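Local coordinates for protein ADP-dependent (S)-NAD(P)H-hydrate dehydratase (Enterococcus faecalis, PDB 2R3B) that probably catalyses the ADP-dependent dehydration of the S-form of NAD(P)HX, repairing hydrated NADH and NADPH, at residues Q141-I146 with K166-P171. Numbering follows the deposited sequence.
Sequences QQWLII and KVVFTP. With EDO (1,2-ethanediol), chain P.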
loop_
_atom_site.group_PDB
_atom_site.type_symbol
_atom_site.label_atom_id
_atom_site.label_comp_id
_atom_site.label_asym_id
_atom_site.label_seq_id
_atom_site.Cartn_x
_atom_site.Cartn_y
_atom_site.Cartn_z
ATOM N N GLN B 141 8.221 -6.061 36.056
ATOM C CA GLN B 141 7.542 -7.132 35.336
ATOM C C GLN B 141 7.532 -7.004 33.799
ATOM O O GLN B 141 7.089 -7.917 33.102
ATOM C CB GLN B 141 6.112 -7.297 35.821
ATOM C CG GLN B 141 5.087 -6.286 35.286
ATOM C CD GLN B 141 5.231 -4.906 35.859
ATOM O OE1 GLN B 141 5.962 -4.694 36.834
ATOM N NE2 GLN B 141 4.532 -3.937 35.252
ATOM N N GLN B 142 7.976 -5.870 33.291
ATOM C CA GLN B 142 7.953 -5.607 31.858
ATOM C C GLN B 142 9.228 -6.128 31.186
ATOM O O GLN B 142 10.336 -5.879 31.644
ATOM C CB GLN B 142 7.886 -4.101 31.603
ATOM C CG GLN B 142 6.612 -3.434 32.016
ATOM C CD GLN B 142 6.671 -1.959 31.781
ATOM O OE1 GLN B 142 7.662 -1.293 32.150
ATOM N NE2 GLN B 142 5.599 -1.411 31.180
ATOM N N TRP B 143 9.072 -6.794 30.047
ATOM C CA TRP B 143 10.208 -7.100 29.197
ATOM C C TRP B 143 10.631 -5.829 28.479
ATOM O O TRP B 143 9.789 -5.080 27.991
ATOM C CB TRP B 143 9.820 -8.161 28.174
ATOM C CG TRP B 143 9.601 -9.519 28.752
ATOM C CD1 TRP B 143 8.423 -10.106 29.042
ATOM C CD2 TRP B 143 10.614 -10.461 29.065
ATOM N NE1 TRP B 143 8.636 -11.358 29.542
ATOM C CE2 TRP B 143 9.976 -11.611 29.541
ATOM C CE3 TRP B 143 12.002 -10.458 28.939
ATOM C CZ2 TRP B 143 10.675 -12.742 29.922
ATOM C CZ3 TRP B 143 12.701 -11.585 29.323
ATOM C CH2 TRP B 143 12.041 -12.704 29.802
ATOM N N LEU B 144 11.936 -5.599 28.392
ATOM C CA LEU B 144 12.486 -4.439 27.725
ATOM C C LEU B 144 13.559 -4.926 26.759
ATOM O O LEU B 144 14.599 -5.427 27.207
ATOM C CB LEU B 144 13.100 -3.467 28.740
ATOM C CG LEU B 144 13.871 -2.262 28.203
ATOM C CD1 LEU B 144 12.999 -1.433 27.250
ATOM C CD2 LEU B 144 14.401 -1.364 29.324
ATOM N N ILE B 145 13.332 -4.760 25.456
ATOM C CA ILE B 145 14.286 -5.172 24.420
ATOM C C ILE B 145 14.982 -3.921 23.913
ATOM O O ILE B 145 14.330 -2.971 23.491
ATOM C CB ILE B 145 13.589 -5.877 23.267
ATOM C CG1 ILE B 145 12.717 -7.020 23.796
ATOM C CG2 ILE B 145 14.637 -6.341 22.210
ATOM C CD1 ILE B 145 11.587 -7.377 22.830
ATOM N N ILE B 146 16.305 -3.900 24.010
ATOM C CA ILE B 146 17.126 -2.743 23.628
ATOM C C ILE B 146 17.919 -3.179 22.408
ATOM O O ILE B 146 18.730 -4.089 22.482
ATOM C CB ILE B 146 18.058 -2.335 24.771
ATOM C CG1 ILE B 146 17.225 -1.989 26.017
ATOM C CG2 ILE B 146 18.967 -1.133 24.370
ATOM C CD1 ILE B 146 18.065 -1.633 27.268
ATOM N N LYS B 166 14.791 -8.854 33.110
ATOM C CA LYS B 166 13.903 -8.862 31.935
ATOM C C LYS B 166 14.335 -7.890 30.838
ATOM O O LYS B 166 13.533 -7.544 29.972
ATOM C CB LYS B 166 12.438 -8.656 32.312
ATOM C CG LYS B 166 11.759 -9.930 32.896
ATOM C CD LYS B 166 10.282 -9.673 33.085
ATOM C CE LYS B 166 9.522 -10.881 33.410
ATOM N NZ LYS B 166 10.111 -11.504 34.626
ATOM N N VAL B 167 15.600 -7.489 30.843
ATOM C CA VAL B 167 16.151 -6.731 29.714
ATOM C C VAL B 167 16.788 -7.705 28.736
ATOM O O VAL B 167 17.468 -8.692 29.152
ATOM C CB VAL B 167 17.157 -5.679 30.163
ATOM C CG1 VAL B 167 17.693 -4.872 28.948
ATOM C CG2 VAL B 167 16.506 -4.749 31.211
ATOM N N VAL B 168 16.524 -7.462 27.450
ATOM C CA VAL B 168 17.062 -8.283 26.338
ATOM C C VAL B 168 17.809 -7.302 25.431
ATOM O O VAL B 168 17.208 -6.380 24.882
ATOM C CB VAL B 168 15.967 -8.989 25.546
ATOM C CG1 VAL B 168 16.564 -9.878 24.422
ATOM C CG2 VAL B 168 15.028 -9.776 26.468
ATOM N N PHE B 169 19.118 -7.472 25.278
ATOM C CA PHE B 169 19.887 -6.706 24.282
ATOM C C PHE B 169 20.029 -7.529 23.020
ATOM O O PHE B 169 20.278 -8.741 23.087
ATOM C CB PHE B 169 21.290 -6.357 24.763
ATOM C CG PHE B 169 21.334 -5.418 25.920
ATOM C CD1 PHE B 169 21.312 -5.903 27.216
ATOM C CD2 PHE B 169 21.408 -4.055 25.724
ATOM C CE1 PHE B 169 21.379 -5.043 28.297
ATOM C CE2 PHE B 169 21.488 -3.196 26.790
ATOM C CZ PHE B 169 21.466 -3.683 28.091
ATOM N N THR B 170 19.876 -6.894 21.864
ATOM C CA THR B 170 20.039 -7.604 20.596
ATOM C C THR B 170 21.150 -7.039 19.684
ATOM O O THR B 170 20.863 -6.591 18.570
ATOM C CB THR B 170 18.710 -7.595 19.845
ATOM O OG1 THR B 170 18.290 -6.240 19.671
ATOM C CG2 THR B 170 17.618 -8.333 20.641
ATOM N N PRO B 171 22.421 -7.043 20.158
ATOM C CA PRO B 171 23.493 -6.405 19.423
ATOM C C PRO B 171 24.057 -7.244 18.287
ATOM O O PRO B 171 24.093 -8.469 18.390
ATOM C CB PRO B 171 24.583 -6.265 20.492
ATOM C CG PRO B 171 24.393 -7.465 21.365
ATOM C CD PRO B 171 22.898 -7.592 21.441
HETATM C C1 EDO P . 13.564 -13.075 33.529
HETATM O O1 EDO P . 12.324 -13.435 34.158
HETATM C C2 EDO P . 14.375 -14.308 33.153
HETATM O O2 EDO P . 13.556 -15.316 32.536
#
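Ile146 and Phe169 pair at the buried end of two neighbouring parallel strands, 143-146 and 167-170. Their side chains lie side by side. CD1 of Ile146 reaches the ring at Phe169 CE2 (3.8 Å) and also meets Val167 CG1 (3.7 Å). The Phe169 ring in turn packs edge-to-face with Phe154 of the connecting helix 149-156. Ile145 and Val168 point to the other face of the sheet, where helix 233-247 lies against Ile145; the same helix touches Thr170. The two CG2 methyls of Ile145 and Thr170 meet at 3.9 Å. Four backbone hydrogen bonds join the two segments; those from Ile146 N to Val168 O and from Val168 N to Leu144 O are both 2.8 Å. Thr170 OG1 bonds to Asp147 OD1.

The Lys166 end lies on the solvent side, though the lysine chain still packs closely. It crosses the Trp143 indole at about a right angle. Lys166 CG sits over the six-membered ring of Trp143, 3.9 Å from its centroid, in a CH-pi contact. A bend at the last torsion (chi4 56°) turns Lys166 NZ to an ethanediol, probably from the crystallisation liquor, donating to its O1 at 3.0 Å. The ammonium is too distant from the ring for more than a weak cation-pi attraction.

The pair forms the two strands of a beta-alpha-beta unit in a ribokinase-like fold. Its chemistry implies that backbone bonds and apolar packing hold the strands, while the lysine contributes mainly its methylenes.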